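Local atomic coordinates of probable AP endonuclease (African swine fever virus, PDB entry 6KI3), a protein that probably cleaves DNA on the 5' side of abasic sites during repair, using three zinc ions, and also removes mismatched 3' ends as a 3'-5' exonuclease. Residues A9-R14 with A31-F36; P149-K152 with Y156-S159; S207-H212 with T267-P272; M245-Y250 with S257-F262. All coordinates share one frame; numbering follows the deposited sequence.

Overall arrangement
The four contacts sit on one TIM barrel, with the zinc ions bound at the C-terminal ends of its parallel strands. Contact 1 comes first, joining strand 6-10 to helix 25-39; contact 2 next closes a loop between strand 143-147 and helix 161-174. Contacts 3 and 4 share helix 258-269: contact 4 packs its start against residues 245-250, contact 3 ties its end to helix 198-209, and contact 4 falls between the segments of contact 3 in sequence. Their centres are about 18 Å apart, those of contacts 1 and 2 about 30 Å, on opposite sides of the chain's centre. Contacts 1 and 2 reach bound DNA; the nearest atom of contact 3 is about 13 Å from it.

Contact 1. Residues A9-R14 with A31-F36; sequences AFVSHR and ANYVAF. With nucleotides of chain C.
A chi1 of 156° carries CG of Tyr33 away from its backbone N and sends the ring from helix 25-39 toward strand 6-10, while the chi1 of Val11 (-179°) sets CG2 beside its own backbone N and over that ring. The methyl makes a CH-pi contact: Val11 CG2 lies 3.6 Å from the centroid of the Tyr33 ring, 16° off the normal, and comes closest at Tyr33 CG (3.5 Å). Beyond the ring, the phenol oxygen is held by the strand, Ala9 N donating to Tyr33 OH at 3.0 Å. The same hydroxyl is also hydrogen-bonded to Ser46 O of the neighbouring strand, so this buried oxygen is gripped by two backbone groups. In the TIM barrel this is the interface between the first strand and helix 25-39, which follows it after the short helix 13-16; Phe44 stacks on Tyr33. From the end of the strand onward the chain faces the DNA. Phe10 lays one ring face against the abasic-site analogue, with C2' of 3DR1 of chain C 3.4 Å above the ring plane near its centre. Further along, His13 N donates to OP2 of DG3 of chain C at 3.0 Å and more weakly to OP1.

Contact 2. Residues P149-K152 with Y156-S159; sequences PHNK and YKYS. With nucleotides of chain D.
Neither segment is regular helix or strand; their end-to-end directions differ by 115°, and they come nearest at Pro149 and Lys157, whose CA atoms are 6.2 Å apart. Pro149 sets CG and CD against the other backbone, with Pro149 CD 3.2 Å from Lys157 O and a looser apolar touch on the CB of Tyr158. The polar half of the contact is built on the side-chain amide of Asn151. Asn151 ND2 donates to Tyr156 O at 3.2 Å, with an N-H...O angle of 153° and the acceptor close to the amide plane. Asn151 OD1 accepts from Lys157 NZ at 2.8 Å, the ammonium tilted from the carbonyl plane. Bonds at both ends thus fix the rotation of the amide, and His154 N is a further donor to OD1. This loop follows strand 143-147 of the TIM barrel; Glu147, at the end of that strand, binds zinc, and Pro149 itself lies about 5 Å, side chain to side chain, from the zinc ligand His187. The lysine runs extended past the amide, Lys157 CG lying 3.4 Å from Asn151 OD1, then bends at its last torsion (chi4 -56°) to bring NZ among carbonyl oxygens. There it bonds to His154 O and, weakly, to Lys152 O. Segment 149-152 also lies beside the phosphate of DC13 of chain D, whose fit here is doubtful.

Contact 3. Residues S207-H212 with T267-P272; sequences SLENIH and TRHQCP
Glu209 and His269 approach from opposite directions and bring a carboxylate to an imidazole, the one place where the two segments touch. The tight part is very small. Glu209 OE1 sits 2.6 Å from His269 NE2, and Glu209 OE2 accepts a weak hydrogen bond from the same nitrogen at 3.2 Å, with an N-H...O angle of 155°. OE2 lies at the ring edge in the imidazole plane, while OE1 meets the ring obliquely, in keeping with carboxylate and ring planes 71° apart. Around this meeting the contact is loose: the nearest CA atoms, those of Glu209 and His269, remain 10.5 Å apart, and only 78 Å² is buried in total. Both residues are partly exposed. Tyr265, one turn earlier in helix 258-269, touches the side chain of Glu209 and meets the ring of His269 with planes at about 45°, so that it touches both partners. The contact joins the ends of two outer helices of the barrel, 198-209 and 258-269, the second closed by a Schellman motif at Gln270. Both oxygens being close to one ring nitrogen, the carboxylate would be expected to stabilise a protonated imidazole, although solvent at this surface probably weakens the effect.

Contact 4. Residues M245-Y250 with S257-F262; sequences MIWKSY and SGLYCF
The indole of Trp247 and the side chain of Leu259 cross at about a right angle, so the first turn of helix 258-269 is laid over a flat aromatic surface. Leu259 CB stands 3.7 Å from the centroid of the six-membered ring of Trp247, 11° off its normal, a CH-pi contact over the face. The opposite face is covered by Ile246 CG2, 3.4 Å above the plane. On the same ring, Trp247 CZ2 reaches Phe262 CD2 at 4.4 Å. Although Trp247 NE1 lies 3.1 Å from Leu259 N, both are donors and no hydrogen bond joins them; the indole N-H instead makes a weak bond to Ile195 O. Tyr250 takes up a second face-on contact, with Ser257 CA 3.5 Å above its ring plane and offset toward the rim, while Ser257 CB packs against Tyr250 CB at 3.5 Å. The serine hydroxyl is turned by a chi1 of 62° toward the helix, where Ser257 OG accepts a weak bond from Tyr260 N at 3.4 Å; it is also bonded to Ile254 O. A serine N-cap begins this TIM-barrel helix, whose first turn packs on Trp247 and Tyr250 of the loop after strand 238-239.

Contact 1. Residues A9-R14 with A31-F36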
# COMPACT_ATOMS: atom_id res chain seq x y z
N ALA A 9 1.76 7.95 -4.71
CA ALA A 9 0.52 8.13 -3.98
C ALA A 9 -0.59 7.35 -4.67
O ALA A 9 -0.46 6.92 -5.82
CB ALA A 9 0.15 9.61 -3.86
N PHE A 10 -1.69 7.17 -3.95
CA PHE A 10 -2.89 6.59 -4.53
C PHE A 10 -3.52 7.59 -5.50
O PHE A 10 -3.66 8.77 -5.18
CB PHE A 10 -3.89 6.20 -3.44
CG PHE A 10 -5.29 5.99 -3.95
CD1 PHE A 10 -5.62 4.86 -4.68
CD2 PHE A 10 -6.28 6.93 -3.69
CE1 PHE A 10 -6.91 4.67 -5.14
CE2 PHE A 10 -7.57 6.74 -4.15
CZ PHE A 10 -7.88 5.61 -4.87
N VAL A 11 -3.90 7.10 -6.68
CA VAL A 11 -4.46 7.94 -7.74
C VAL A 11 -5.93 7.60 -7.86
O VAL A 11 -6.30 6.53 -8.35
CB VAL A 11 -3.72 7.74 -9.07
CG1 VAL A 11 -4.31 8.63 -10.14
CG2 VAL A 11 -2.24 8.00 -8.90
N SER A 12 -6.79 8.52 -7.43
CA SER A 12 -8.23 8.31 -7.55
C SER A 12 -8.71 8.74 -8.93
O SER A 12 -8.19 9.68 -9.53
CB SER A 12 -8.98 9.09 -6.47
OG SER A 12 -9.15 10.44 -6.84
N HIS A 13 -9.65 8.10 -9.33
CA HIS A 13 -10.26 8.41 -10.61
C HIS A 13 -10.95 9.73 -10.57
O HIS A 13 -10.79 10.53 -11.56
CB HIS A 13 -11.25 7.33 -10.92
CG HIS A 13 -12.13 7.60 -12.07
ND1 HIS A 13 -12.79 8.75 -12.25
CD2 HIS A 13 -12.54 6.80 -13.09
CE1 HIS A 13 -13.56 8.66 -13.35
NE2 HIS A 13 -13.41 7.47 -13.87
N ARG A 14 -11.72 10.01 -9.53
CA ARG A 14 -12.45 11.27 -9.45
C ARG A 14 -11.63 12.57 -9.38
O ARG A 14 -12.03 13.59 -9.94
CB ARG A 14 -13.44 11.23 -8.28
CG ARG A 14 -14.16 12.54 -8.02
CD ARG A 14 -14.89 12.52 -6.69
NE ARG A 14 -14.01 12.16 -5.59
CZ ARG A 14 -13.60 13.01 -4.65
NH1 ARG A 14 -13.98 14.28 -4.69
NH2 ARG A 14 -12.79 12.59 -3.68
N ALA A 31 -1.56 9.91 -16.01
CA ALA A 31 -0.86 10.93 -16.80
C ALA A 31 -0.90 12.28 -16.10
O ALA A 31 0.13 12.96 -15.99
CB ALA A 31 -1.48 11.02 -18.19
N ASN A 32 -2.07 12.68 -15.61
CA ASN A 32 -2.17 13.93 -14.86
C ASN A 32 -1.41 13.84 -13.54
O ASN A 32 -0.81 14.83 -13.09
CB ASN A 32 -3.64 14.28 -14.61
CG ASN A 32 -4.42 14.43 -15.90
OD1 ASN A 32 -3.85 14.67 -16.96
ND2 ASN A 32 -5.74 14.28 -15.81
N TYR A 33 -1.41 12.66 -12.92
CA TYR A 33 -0.69 12.47 -11.66
C TYR A 33 0.82 12.52 -11.87
O TYR A 33 1.55 12.97 -10.98
CB TYR A 33 -1.12 11.15 -11.03
CG TYR A 33 -0.13 10.51 -10.09
CD1 TYR A 33 -0.10 10.85 -8.74
CD2 TYR A 33 0.75 9.54 -10.54
CE1 TYR A 33 0.79 10.25 -7.87
CE2 TYR A 33 1.65 8.94 -9.68
CZ TYR A 33 1.67 9.30 -8.35
OH TYR A 33 2.57 8.70 -7.50
N VAL A 34 1.30 12.08 -13.03
CA VAL A 34 2.72 12.20 -13.34
C VAL A 34 3.07 13.65 -13.65
O VAL A 34 4.14 14.15 -13.27
CB VAL A 34 3.10 11.25 -14.49
CG1 VAL A 34 4.44 11.65 -15.10
CG2 VAL A 34 3.15 9.82 -13.99
N ALA A 35 2.18 14.36 -14.34
CA ALA A 35 2.40 15.78 -14.60
C ALA A 35 2.48 16.57 -13.30
O ALA A 35 3.34 17.44 -13.15
CB ALA A 35 1.29 16.33 -15.50
N PHE A 36 1.59 16.27 -12.35
CA PHE A 36 1.64 16.93 -11.05
C PHE A 36 2.96 16.67 -10.35
O PHE A 36 3.44 17.53 -9.60
CB PHE A 36 0.47 16.45 -10.19
CG PHE A 36 0.51 16.94 -8.77
CD1 PHE A 36 0.10 18.22 -8.45
CD2 PHE A 36 0.96 16.10 -7.76
CE1 PHE A 36 0.14 18.66 -7.14
CE2 PHE A 36 1.00 16.54 -6.45
CZ PHE A 36 0.59 17.82 -6.14
P DG C 3 -11.57 5.63 -7.67
OP1 DG C 3 -10.27 5.16 -8.19
OP2 DG C 3 -11.83 7.08 -7.54
O5' DG C 3 -12.72 5.00 -8.58
C5' DG C 3 -12.93 3.60 -8.57
C4' DG C 3 -14.20 3.23 -9.30
O4' DG C 3 -15.34 3.43 -8.42
C3' DG C 3 -14.49 4.05 -10.55
O3' DG C 3 -15.02 3.20 -11.55
C2' DG C 3 -15.53 5.06 -10.07
C1' DG C 3 -16.31 4.23 -9.06
N9 DG C 3 -17.00 5.02 -8.05
C8 DG C 3 -16.54 6.17 -7.45
N7 DG C 3 -17.37 6.67 -6.58
C5 DG C 3 -18.45 5.79 -6.60
C6 DG C 3 -19.66 5.80 -5.86
O6 DG C 3 -20.02 6.63 -5.01
N1 DG C 3 -20.47 4.72 -6.18
C2 DG C 3 -20.17 3.75 -7.10
N2 DG C 3 -21.08 2.79 -7.28
N3 DG C 3 -19.04 3.72 -7.80
C4 DG C 3 -18.23 4.77 -7.50
O5' 3DR C 1 -6.75 2.72 2.53
P 3DR C 1 -6.62 1.54 3.61
OP1 3DR C 1 -6.88 0.29 2.81
OP2 3DR C 1 -5.20 1.68 4.11
OP3 3DR C 1 -7.68 1.84 4.63
C2' 3DR C 1 -7.52 4.26 -1.53
C5' 3DR C 1 -7.77 2.71 1.54
C4' 3DR C 1 -7.80 4.07 0.86
O4' 3DR C 1 -6.46 4.48 0.58
C1' 3DR C 1 -6.30 4.81 -0.80
C3' 3DR C 1 -8.56 4.05 -0.45
O3' 3DR C 1 -9.48 5.14 -0.47
P DA C 4 -15.21 3.70 -13.06
OP1 DA C 4 -14.17 3.03 -13.87
OP2 DA C 4 -15.33 5.17 -13.10
O5' DA C 4 -16.62 3.08 -13.46
C5' DA C 4 -16.88 1.71 -13.20
C4' DA C 4 -18.37 1.42 -13.21
O4' DA C 4 -19.01 2.08 -12.09
C3' DA C 4 -19.10 1.88 -14.47
O3' DA C 4 -20.04 0.89 -14.86
C2' DA C 4 -19.79 3.18 -14.02
C1' DA C 4 -20.05 2.92 -12.54
N9 DA C 4 -20.04 4.13 -11.73
C8 DA C 4 -19.10 5.13 -11.75
N7 DA C 4 -19.34 6.10 -10.90
C5 DA C 4 -20.51 5.71 -10.27
C6 DA C 4 -21.29 6.32 -9.27
N6 DA C 4 -20.98 7.48 -8.69
N1 DA C 4 -22.41 5.67 -8.87
C2 DA C 4 -22.72 4.50 -9.44
N3 DA C 4 -22.06 3.84 -10.40
C4 DA C 4 -20.96 4.50 -10.77

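Contact 2. Residues P149-K152 with Y156-S159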
# COMPACT_ATOMS: atom_id res chain seq x y z
N PRO A 149 -3.60 -4.97 8.90
CA PRO A 149 -4.94 -4.43 9.13
C PRO A 149 -5.03 -3.60 10.39
O PRO A 149 -4.02 -3.30 11.03
CB PRO A 149 -5.81 -5.69 9.24
CG PRO A 149 -4.88 -6.70 9.84
CD PRO A 149 -3.50 -6.39 9.31
N HIS A 150 -6.25 -3.21 10.77
CA HIS A 150 -6.49 -2.44 11.98
C HIS A 150 -7.72 -2.99 12.68
O HIS A 150 -8.78 -3.13 12.07
CB HIS A 150 -6.68 -0.95 11.65
CG HIS A 150 -7.82 -0.68 10.72
ND1 HIS A 150 -9.11 -0.46 11.15
CD2 HIS A 150 -7.86 -0.60 9.36
CE1 HIS A 150 -9.89 -0.25 10.11
NE2 HIS A 150 -9.16 -0.34 9.02
N ASN A 151 -7.56 -3.33 13.96
CA ASN A 151 -8.69 -3.70 14.80
C ASN A 151 -8.29 -3.49 16.26
O ASN A 151 -7.14 -3.21 16.57
CB ASN A 151 -9.15 -5.15 14.55
CG ASN A 151 -8.18 -6.19 15.07
OD1 ASN A 151 -8.00 -6.35 16.28
ND2 ASN A 151 -7.55 -6.92 14.16
N LYS A 152 -9.28 -3.64 17.14
CA LYS A 152 -9.08 -3.42 18.57
C LYS A 152 -9.34 -4.67 19.39
O LYS A 152 -8.52 -5.01 20.25
CB LYS A 152 -10.00 -2.28 19.05
CG LYS A 152 -9.97 -2.07 20.56
CD LYS A 152 -9.71 -0.62 20.90
CE LYS A 152 -9.17 -0.48 22.31
NZ LYS A 152 -7.68 -0.39 22.31
N TYR A 156 -5.70 -11.33 16.67
CA TYR A 156 -4.74 -11.23 15.57
C TYR A 156 -4.92 -9.89 14.87
O TYR A 156 -5.95 -9.64 14.23
CB TYR A 156 -4.91 -12.39 14.60
CG TYR A 156 -4.12 -13.61 15.02
CD1 TYR A 156 -2.74 -13.65 14.85
CD2 TYR A 156 -4.74 -14.71 15.59
CE1 TYR A 156 -2.00 -14.75 15.24
CE2 TYR A 156 -4.01 -15.82 15.98
CZ TYR A 156 -2.64 -15.83 15.80
OH TYR A 156 -1.91 -16.94 16.18
N LYS A 157 -3.91 -9.03 14.98
CA LYS A 157 -3.87 -7.76 14.28
C LYS A 157 -2.73 -7.66 13.28
O LYS A 157 -2.74 -6.75 12.44
CB LYS A 157 -3.75 -6.60 15.28
CG LYS A 157 -4.63 -6.76 16.51
CD LYS A 157 -4.57 -5.52 17.40
CE LYS A 157 -5.14 -5.81 18.78
NZ LYS A 157 -6.53 -6.33 18.72
N TYR A 158 -1.75 -8.57 13.34
CA TYR A 158 -0.62 -8.60 12.41
C TYR A 158 0.09 -7.26 12.33
O TYR A 158 0.43 -6.76 11.26
CB TYR A 158 -1.08 -9.07 11.02
CG TYR A 158 -1.65 -10.47 11.02
CD1 TYR A 158 -0.81 -11.58 11.07
CD2 TYR A 158 -3.02 -10.68 10.97
CE1 TYR A 158 -1.33 -12.86 11.07
CE2 TYR A 158 -3.54 -11.96 10.97
CZ TYR A 158 -2.69 -13.05 11.02
OH TYR A 158 -3.21 -14.32 11.02
N SER A 159 0.30 -6.65 13.50
CA SER A 159 1.05 -5.41 13.61
C SER A 159 2.31 -5.53 14.45
O SER A 159 3.21 -4.69 14.31
CB SER A 159 0.17 -4.29 14.18
OG SER A 159 -0.90 -3.99 13.30
P DC D 13 -12.73 -4.16 15.82
OP1 DC D 13 -11.49 -3.96 16.59
OP2 DC D 13 -13.59 -5.33 16.11
O5' DC D 13 -13.64 -2.85 15.95
C5' DC D 13 -13.05 -1.56 15.78
C4' DC D 13 -14.11 -0.50 15.57
O4' DC D 13 -14.89 -0.83 14.40
C3' DC D 13 -15.14 -0.39 16.68
O3' DC D 13 -14.64 0.48 17.70
C2' DC D 13 -16.34 0.23 15.96
C1' DC D 13 -16.18 -0.25 14.52
N1 DC D 13 -17.20 -1.26 14.11
C2 DC D 13 -18.31 -0.86 13.37
O2 DC D 13 -18.43 0.34 13.06
N3 DC D 13 -19.23 -1.78 13.00
C4 DC D 13 -19.07 -3.06 13.35
N4 DC D 13 -20.00 -3.94 12.96
C5 DC D 13 -17.94 -3.49 14.10
C6 DC D 13 -17.04 -2.57 14.46

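Contact 3. Residues S207-H212 with T267-P272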
# COMPACT_ATOMS: atom_id res chain seq x y z
N SER A 207 13.43 -5.32 14.22
CA SER A 207 12.83 -6.64 14.35
C SER A 207 12.28 -7.14 13.02
O SER A 207 12.18 -8.35 12.81
CB SER A 207 11.72 -6.61 15.40
OG SER A 207 10.70 -5.69 15.03
N LEU A 208 11.92 -6.22 12.12
CA LEU A 208 11.49 -6.62 10.79
C LEU A 208 12.65 -7.19 9.98
O LEU A 208 12.52 -8.25 9.36
CB LEU A 208 10.86 -5.43 10.06
CG LEU A 208 10.50 -5.68 8.60
CD1 LEU A 208 9.43 -6.76 8.49
CD2 LEU A 208 10.05 -4.40 7.92
N GLU A 209 13.78 -6.49 9.97
CA GLU A 209 14.94 -6.99 9.24
C GLU A 209 15.47 -8.29 9.84
O GLU A 209 16.04 -9.12 9.13
CB GLU A 209 16.05 -5.94 9.22
CG GLU A 209 15.59 -4.57 8.73
CD GLU A 209 16.40 -4.07 7.55
OE1 GLU A 209 16.46 -4.78 6.53
OE2 GLU A 209 16.97 -2.96 7.65
N ASN A 210 15.27 -8.49 11.15
CA ASN A 210 15.72 -9.71 11.80
C ASN A 210 14.92 -10.94 11.39
O ASN A 210 15.25 -12.04 11.85
CB ASN A 210 15.66 -9.55 13.33
CG ASN A 210 16.78 -8.67 13.86
OD1 ASN A 210 17.77 -8.41 13.17
ND2 ASN A 210 16.64 -8.22 15.10
N ILE A 211 13.90 -10.80 10.56
CA ILE A 211 13.16 -11.94 10.03
C ILE A 211 13.14 -11.87 8.51
O ILE A 211 12.18 -12.32 7.87
CB ILE A 211 11.74 -12.03 10.62
CG1 ILE A 211 10.91 -10.80 10.24
CG2 ILE A 211 11.79 -12.17 12.13
CD1 ILE A 211 9.45 -10.92 10.61
N HIS A 212 14.20 -11.30 7.93
CA HIS A 212 14.29 -11.20 6.47
C HIS A 212 14.24 -12.56 5.80
O HIS A 212 13.81 -12.67 4.65
CB HIS A 212 15.57 -10.46 6.08
CG HIS A 212 16.82 -11.16 6.49
ND1 HIS A 212 17.25 -12.33 5.91
CD2 HIS A 212 17.75 -10.85 7.44
CE1 HIS A 212 18.38 -12.72 6.47
NE2 HIS A 212 18.70 -11.84 7.41
N THR A 267 14.61 3.72 1.75
CA THR A 267 15.72 4.11 0.89
C THR A 267 16.73 2.98 0.75
O THR A 267 17.07 2.57 -0.37
CB THR A 267 16.39 5.37 1.43
OG1 THR A 267 15.53 6.50 1.24
CG2 THR A 267 17.71 5.62 0.72
N ARG A 268 17.21 2.45 1.87
CA ARG A 268 18.25 1.43 1.85
C ARG A 268 17.80 0.11 1.24
O ARG A 268 18.65 -0.73 0.94
CB ARG A 268 18.77 1.18 3.27
N HIS A 269 16.49 -0.09 1.06
CA HIS A 269 15.98 -1.31 0.45
C HIS A 269 15.19 -1.06 -0.82
O HIS A 269 14.63 -2.01 -1.38
CB HIS A 269 15.11 -2.08 1.46
CG HIS A 269 15.90 -2.70 2.57
ND1 HIS A 269 16.60 -3.87 2.42
CD2 HIS A 269 16.09 -2.31 3.85
CE1 HIS A 269 17.19 -4.18 3.56
NE2 HIS A 269 16.90 -3.24 4.45
N GLN A 270 15.11 0.19 -1.28
CA GLN A 270 14.45 0.54 -2.54
C GLN A 270 13.01 0.06 -2.57
O GLN A 270 12.49 -0.36 -3.61
CB GLN A 270 15.23 -0.00 -3.74
CG GLN A 270 16.72 0.29 -3.69
CD GLN A 270 17.32 0.55 -5.06
OE1 GLN A 270 17.86 1.63 -5.32
NE2 GLN A 270 17.23 -0.44 -5.94
N CYS A 271 12.35 0.13 -1.42
CA CYS A 271 10.98 -0.34 -1.30
C CYS A 271 10.00 0.66 -1.92
O CYS A 271 10.28 1.86 -1.97
CB CYS A 271 10.61 -0.56 0.16
SG CYS A 271 11.44 -1.96 0.93
N PRO A 272 8.86 0.18 -2.41
CA PRO A 272 7.80 1.10 -2.84
C PRO A 272 7.11 1.71 -1.63
O PRO A 272 6.86 1.04 -0.62
CB PRO A 272 6.85 0.21 -3.64
CG PRO A 272 7.60 -1.07 -3.89
CD PRO A 272 8.54 -1.22 -2.74

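Contact 4. Residues M245-Y250 with S257-F262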
# COMPACT_ATOMS: atom_id res chain seq x y z
N MET A 245 -1.92 12.15 14.55
CA MET A 245 -1.54 11.83 15.92
C MET A 245 -0.16 11.18 16.02
O MET A 245 0.43 11.18 17.11
CB MET A 245 -2.59 10.93 16.56
CG MET A 245 -4.00 11.48 16.50
SD MET A 245 -4.36 12.64 17.83
CE MET A 245 -4.46 11.53 19.23
N ILE A 246 0.36 10.63 14.93
CA ILE A 246 1.61 9.87 15.02
C ILE A 246 2.82 10.80 15.01
O ILE A 246 3.78 10.60 15.76
CB ILE A 246 1.70 8.83 13.89
CG1 ILE A 246 0.40 8.03 13.78
CG2 ILE A 246 2.86 7.89 14.13
CD1 ILE A 246 0.43 7.00 12.67
N TRP A 247 2.80 11.84 14.15
CA TRP A 247 4.02 12.61 13.92
C TRP A 247 3.82 14.12 13.91
O TRP A 247 4.74 14.84 13.50
CB TRP A 247 4.67 12.18 12.60
CG TRP A 247 5.16 10.77 12.59
CD1 TRP A 247 6.10 10.23 13.42
CD2 TRP A 247 4.76 9.73 11.69
NE1 TRP A 247 6.30 8.90 13.10
CE2 TRP A 247 5.49 8.57 12.05
CE3 TRP A 247 3.86 9.65 10.63
CZ2 TRP A 247 5.34 7.36 11.37
CZ3 TRP A 247 3.71 8.45 9.97
CH2 TRP A 247 4.45 7.32 10.34
N LYS A 248 2.66 14.64 14.33
CA LYS A 248 2.47 16.09 14.33
C LYS A 248 3.44 16.77 15.28
O LYS A 248 3.89 17.90 15.02
CB LYS A 248 1.04 16.45 14.70
N SER A 249 3.79 16.11 16.39
CA SER A 249 4.71 16.69 17.36
C SER A 249 6.15 16.73 16.86
O SER A 249 7.01 17.31 17.54
CB SER A 249 4.65 15.90 18.67
OG SER A 249 3.30 15.70 19.07
N TYR A 250 6.44 16.15 15.70
CA TYR A 250 7.79 16.13 15.15
C TYR A 250 7.93 17.00 13.91
O TYR A 250 8.93 16.89 13.20
CB TYR A 250 8.20 14.69 14.82
CG TYR A 250 8.38 13.81 16.03
CD1 TYR A 250 7.30 13.10 16.56
CD2 TYR A 250 9.62 13.67 16.64
CE1 TYR A 250 7.46 12.29 17.67
CE2 TYR A 250 9.78 12.86 17.75
CZ TYR A 250 8.70 12.17 18.25
OH TYR A 250 8.86 11.36 19.35
N SER A 257 11.51 12.00 14.04
CA SER A 257 10.23 11.32 13.97
C SER A 257 10.43 9.85 13.62
O SER A 257 11.49 9.42 13.18
CB SER A 257 9.33 11.98 12.92
OG SER A 257 9.90 11.89 11.63
N GLY A 258 9.37 9.07 13.84
CA GLY A 258 9.39 7.68 13.42
C GLY A 258 9.32 7.52 11.92
O GLY A 258 9.81 6.53 11.37
N LEU A 259 8.73 8.50 11.22
CA LEU A 259 8.61 8.42 9.77
C LEU A 259 9.97 8.48 9.09
O LEU A 259 10.23 7.74 8.14
CB LEU A 259 7.71 9.53 9.24
CG LEU A 259 7.68 9.62 7.75
CD1 LEU A 259 6.61 8.76 7.21
CD2 LEU A 259 7.53 11.04 7.26
N TYR A 260 10.86 9.36 9.57
CA TYR A 260 12.18 9.47 8.96
C TYR A 260 12.95 8.16 9.06
O TYR A 260 13.75 7.84 8.17
CB TYR A 260 12.98 10.60 9.60
CG TYR A 260 14.40 10.70 9.08
CD1 TYR A 260 14.64 11.01 7.75
CD2 TYR A 260 15.48 10.47 9.92
CE1 TYR A 260 15.93 11.10 7.27
CE2 TYR A 260 16.78 10.56 9.44
CZ TYR A 260 17.00 10.87 8.12
OH TYR A 260 18.28 10.96 7.64
N CYS A 261 12.72 7.39 10.12
CA CYS A 261 13.31 6.06 10.21
C CYS A 261 12.70 5.12 9.17
O CYS A 261 13.40 4.26 8.62
CB CYS A 261 13.15 5.49 11.61
SG CYS A 261 13.97 3.91 11.88
N PHE A 262 11.40 5.27 8.90
CA PHE A 262 10.78 4.50 7.83
C PHE A 262 11.33 4.91 6.47
O PHE A 262 11.50 4.07 5.58
CB PHE A 262 9.26 4.67 7.86
CG PHE A 262 8.57 3.78 8.85
CD1 PHE A 262 8.22 2.48 8.51
CD2 PHE A 262 8.25 4.24 10.12
CE1 PHE A 262 7.58 1.65 9.42
CE2 PHE A 262 7.61 3.42 11.03
CZ PHE A 262 7.28 2.12 10.68